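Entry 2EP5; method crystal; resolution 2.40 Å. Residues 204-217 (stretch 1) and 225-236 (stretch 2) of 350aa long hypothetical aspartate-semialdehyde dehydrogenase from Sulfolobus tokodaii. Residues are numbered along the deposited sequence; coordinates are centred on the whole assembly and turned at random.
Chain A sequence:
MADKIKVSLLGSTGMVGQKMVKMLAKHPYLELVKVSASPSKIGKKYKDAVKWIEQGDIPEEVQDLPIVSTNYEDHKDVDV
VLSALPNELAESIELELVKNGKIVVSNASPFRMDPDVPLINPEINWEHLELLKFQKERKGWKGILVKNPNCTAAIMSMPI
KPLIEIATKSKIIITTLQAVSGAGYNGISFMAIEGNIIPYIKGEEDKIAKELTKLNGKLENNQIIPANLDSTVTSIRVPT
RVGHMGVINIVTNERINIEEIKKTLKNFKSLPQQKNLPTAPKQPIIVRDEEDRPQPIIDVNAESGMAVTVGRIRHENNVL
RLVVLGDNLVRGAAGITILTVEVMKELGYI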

# COMPACT_ATOMS: atom_id res chain seq x y z
N GLU A 204 -24.06 5.66 0.22
CA GLU A 204 -23.51 6.10 1.50
C GLU A 204 -23.88 7.53 1.86
O GLU A 204 -24.20 7.81 3.01
N GLU A 205 -23.83 8.44 0.90
CA GLU A 205 -24.12 9.84 1.16
C GLU A 205 -25.56 10.12 1.58
O GLU A 205 -25.80 10.90 2.49
N ASP A 206 -26.51 9.45 0.94
CA ASP A 206 -27.91 9.64 1.27
C ASP A 206 -28.22 9.05 2.65
O ASP A 206 -28.96 9.65 3.44
N LYS A 207 -27.66 7.88 2.95
CA LYS A 207 -27.87 7.23 4.24
C LYS A 207 -27.31 8.08 5.39
O LYS A 207 -27.91 8.16 6.47
N ILE A 208 -26.17 8.71 5.15
CA ILE A 208 -25.55 9.53 6.18
C ILE A 208 -26.43 10.72 6.53
O ILE A 208 -26.79 10.91 7.69
N ALA A 209 -26.78 11.51 5.52
CA ALA A 209 -27.61 12.69 5.72
C ALA A 209 -28.96 12.38 6.37
O ALA A 209 -29.33 13.00 7.36
N LYS A 210 -29.69 11.41 5.82
CA LYS A 210 -30.99 11.07 6.38
C LYS A 210 -30.91 10.49 7.79
O LYS A 210 -31.60 10.96 8.70
N GLU A 211 -30.07 9.48 7.98
CA GLU A 211 -29.93 8.84 9.29
C GLU A 211 -29.48 9.82 10.36
O GLU A 211 -29.91 9.73 11.51
N LEU A 212 -28.63 10.77 9.99
CA LEU A 212 -28.16 11.77 10.94
C LEU A 212 -29.36 12.58 11.44
O LEU A 212 -29.40 13.05 12.58
N THR A 213 -30.36 12.74 10.57
CA THR A 213 -31.58 13.48 10.89
C THR A 213 -32.40 12.78 11.99
O THR A 213 -33.00 13.43 12.86
N LYS A 214 -32.42 11.45 11.96
CA LYS A 214 -33.16 10.68 12.96
C LYS A 214 -32.36 10.50 14.24
O LYS A 214 -32.92 10.57 15.34
N LEU A 215 -31.06 10.28 14.12
CA LEU A 215 -30.20 10.10 15.29
C LEU A 215 -30.22 11.33 16.19
O LEU A 215 -30.17 11.21 17.42
N ASN A 216 -30.29 12.51 15.57
CA ASN A 216 -30.30 13.76 16.31
C ASN A 216 -31.69 14.29 16.56
O ASN A 216 -31.86 15.41 17.05
N GLY A 217 -32.70 13.49 16.22
CA GLY A 217 -34.07 13.90 16.40
C GLY A 217 -34.50 13.93 17.85
O GLY A 217 -33.76 13.49 18.73
N ILE A 225 -39.29 13.50 16.26
CA ILE A 225 -39.31 14.69 15.42
C ILE A 225 -37.90 14.82 14.84
O ILE A 225 -36.95 15.11 15.57
N PRO A 226 -37.75 14.59 13.53
CA PRO A 226 -36.46 14.67 12.85
C PRO A 226 -35.77 16.01 13.06
O PRO A 226 -36.40 17.06 12.94
N ALA A 227 -34.48 15.98 13.38
CA ALA A 227 -33.74 17.22 13.58
C ALA A 227 -33.58 17.89 12.22
O ALA A 227 -33.44 17.22 11.21
N ASN A 228 -33.60 19.22 12.20
CA ASN A 228 -33.45 19.94 10.95
C ASN A 228 -31.97 20.06 10.59
O ASN A 228 -31.28 20.98 11.04
N LEU A 229 -31.48 19.13 9.78
CA LEU A 229 -30.09 19.15 9.38
C LEU A 229 -29.96 19.16 7.86
O LEU A 229 -30.28 18.18 7.19
N ASP A 230 -29.50 20.28 7.33
CA ASP A 230 -29.32 20.41 5.90
C ASP A 230 -27.87 20.05 5.60
O ASP A 230 -27.00 20.92 5.54
N SER A 231 -27.60 18.77 5.42
CA SER A 231 -26.24 18.34 5.15
C SER A 231 -25.98 17.79 3.76
O SER A 231 -26.81 17.08 3.20
N THR A 232 -24.82 18.13 3.22
CA THR A 232 -24.39 17.65 1.91
C THR A 232 -23.10 16.88 2.18
O THR A 232 -22.13 17.41 2.74
N VAL A 233 -23.08 15.61 1.80
CA VAL A 233 -21.90 14.80 2.07
C VAL A 233 -21.27 14.14 0.87
O VAL A 233 -21.95 13.77 -0.08
N THR A 234 -19.95 14.01 0.93
CA THR A 234 -19.17 13.38 -0.12
C THR A 234 -18.37 12.26 0.54
O THR A 234 -17.48 12.51 1.37
N SER A 235 -18.71 11.02 0.20
CA SER A 235 -18.04 9.86 0.78
C SER A 235 -16.99 9.27 -0.15
O SER A 235 -17.28 8.88 -1.28
N ILE A 236 -15.76 9.20 0.36
CA ILE A 236 -14.64 8.71 -0.41
C ILE A 236 -14.00 7.47 0.19
O ILE A 236 -13.87 7.36 1.41

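Helix 204-215 lies across the strand of stretch 2, with N-to-C directions 139° apart and axes 7.8 Å apart at closest approach. On the strand, Ser231, Val233 and Ser235 point toward the helix, while Thr232 and Ile236 point away.

Glu204 (chi1 t, chi2 p) starts toward the strand, but its end leads away. Its CG lies 3.6 Å from Ser235 OG. Glu205 (chi1 m, chi2 t) makes the polar link at this end. Its OE2 accepts a hydrogen bond from Ser235 N at 2.9 Å. Val233 O is also 3.1 Å from Glu205 OE2, but both atoms are acceptors, so no hydrogen bond forms there. The aliphatic part packs too, with Glu205 CG 3.6 Å from Val233 CG2. Asp206 points away and Lys207 is out of reach.

Ile208 (m, t) brings CD1 to 4.0 Å from Val233 CG2 and 3.7 Å from Ser235 OG. Ala209 CB sits 4.2 Å from Val233 CG1 and 3.9 Å from Ser231 OG. Val233 has an off-rotamer chi1 of 6°. Ser231 (chi1 p) is less well served: its OG is buried here with no partner in the model. Lys210 points away, and its NZ forms a salt bridge with Asp206 OD1 at 3.5 Å.

Leu212 has chi1 between wells at -132°. Its backbone O is 3.7 Å from Leu229 CD1. Thr213 (m) points sideways and places CG2 3.3 Å from Pro226 CB. Its backbone O accepts a hydrogen bond from Ala227 N at 3.0 Å, tying the loop before the strand to the helix. Lys214 and Leu215 point away.

Asn216 (m) points toward stretch 2. Its ND2 donates to Leu212 O at 2.7 Å and lies 3.6 Å from Leu229 CD1. Asn216 CB is 3.8 Å from Ala227 CB. Gly217 CA approaches Ile225 O to 3.2 Å; an ideal CB would clash with that oxygen.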

# COMPACT_ATOMS: atom_id res chain seq x y z
CB GLU A 204 -21.98 5.99 1.49
CG GLU A 204 -21.35 6.05 2.87
CD GLU A 204 -21.58 4.77 3.68
OE1 GLU A 204 -22.29 3.87 3.17
OE2 GLU A 204 -21.04 4.68 4.81
CB GLU A 205 -23.71 10.68 -0.06
CG GLU A 205 -22.22 10.55 -0.32
CD GLU A 205 -21.79 10.94 -1.72
OE1 GLU A 205 -22.48 10.61 -2.70
OE2 GLU A 205 -20.72 11.58 -1.83
CB ASP A 206 -28.78 8.99 0.20
CG ASP A 206 -30.24 9.40 0.32
OD1 ASP A 206 -30.51 10.62 0.34
OD2 ASP A 206 -31.11 8.50 0.40
CB LYS A 207 -27.19 5.86 4.28
CG LYS A 207 -27.83 4.81 3.41
CD LYS A 207 -27.03 3.52 3.45
CE LYS A 207 -27.59 2.48 2.50
NZ LYS A 207 -26.67 1.31 2.38
CB ILE A 208 -24.16 10.05 5.73
CG1 ILE A 208 -23.17 8.89 5.70
CG2 ILE A 208 -23.67 11.17 6.67
CD1 ILE A 208 -21.76 9.28 5.28
CB ALA A 209 -27.83 13.41 4.38
CB LYS A 210 -31.71 10.08 5.47
CG LYS A 210 -32.03 10.64 4.09
CD LYS A 210 -32.93 9.68 3.29
CE LYS A 210 -33.13 10.18 1.86
NZ LYS A 210 -33.56 11.61 1.83
CB GLU A 211 -28.96 7.67 9.21
CG GLU A 211 -29.56 6.44 8.55
CD GLU A 211 -28.57 5.30 8.42
OE1 GLU A 211 -27.78 5.08 9.37
OE2 GLU A 211 -28.59 4.61 7.38
CB LEU A 212 -27.13 12.67 10.25
CG LEU A 212 -25.79 12.96 10.94
CD1 LEU A 212 -25.20 11.70 11.53
CD2 LEU A 212 -24.84 13.59 9.94
CB THR A 213 -32.46 13.64 9.63
OG1 THR A 213 -31.97 14.73 8.84
CG2 THR A 213 -33.89 13.90 10.00
CB LYS A 214 -33.53 9.32 12.39
CG LYS A 214 -34.47 8.52 13.27
CD LYS A 214 -34.91 7.24 12.56
CE LYS A 214 -35.90 6.46 13.39
NZ LYS A 214 -36.40 5.28 12.63
CB LEU A 215 -28.77 9.81 14.85
CG LEU A 215 -28.58 8.45 14.18
CD1 LEU A 215 -27.20 8.38 13.55
CD2 LEU A 215 -28.80 7.34 15.21
CB ASN A 216 -29.48 14.81 15.56
CG ASN A 216 -28.02 14.43 15.44
OD1 ASN A 216 -27.29 14.43 16.43
ND2 ASN A 216 -27.60 14.08 14.23
CB ILE A 225 -39.64 15.95 16.22
CG1 ILE A 225 -41.09 15.89 16.71
CG2 ILE A 225 -39.41 17.19 15.35
CD1 ILE A 225 -42.10 15.73 15.58
CB PRO A 226 -36.83 14.45 11.38
CG PRO A 226 -38.05 13.59 11.47
CD PRO A 226 -38.82 14.27 12.57
CB ALA A 227 -32.37 16.95 14.20
CB ASN A 228 -34.06 21.34 11.05
CG ASN A 228 -33.92 22.13 9.76
OD1 ASN A 228 -32.81 22.43 9.30
ND2 ASN A 228 -35.06 22.47 9.16
CB LEU A 229 -29.33 17.95 9.96
CG LEU A 229 -29.21 17.92 11.49
CD1 LEU A 229 -28.63 16.59 11.92
CD2 LEU A 229 -28.33 19.07 11.98
CB ASP A 230 -29.65 21.83 5.44
CG ASP A 230 -29.37 22.06 3.97
OD1 ASP A 230 -29.45 21.08 3.18
OD2 ASP A 230 -29.08 23.21 3.59
CB SER A 231 -25.80 17.33 6.22
OG SER A 231 -26.86 16.48 6.61
CB THR A 232 -24.14 18.84 0.94
OG1 THR A 232 -25.39 19.45 0.61
CG2 THR A 232 -23.47 18.36 -0.34
CB VAL A 233 -22.21 13.75 3.19
CG1 VAL A 233 -23.69 13.80 3.56
CG2 VAL A 233 -21.79 12.36 2.77
CB THR A 234 -18.20 14.41 -0.75
OG1 THR A 234 -18.96 15.55 -1.18
CG2 THR A 234 -17.47 13.81 -1.94
CB SER A 235 -19.06 8.78 1.16
OG SER A 235 -20.03 9.30 2.06
CB ILE A 236 -13.59 9.83 -0.54
CG1 ILE A 236 -14.20 11.02 -1.28
CG2 ILE A 236 -12.35 9.32 -1.25
CD1 ILE A 236 -13.35 12.26 -1.27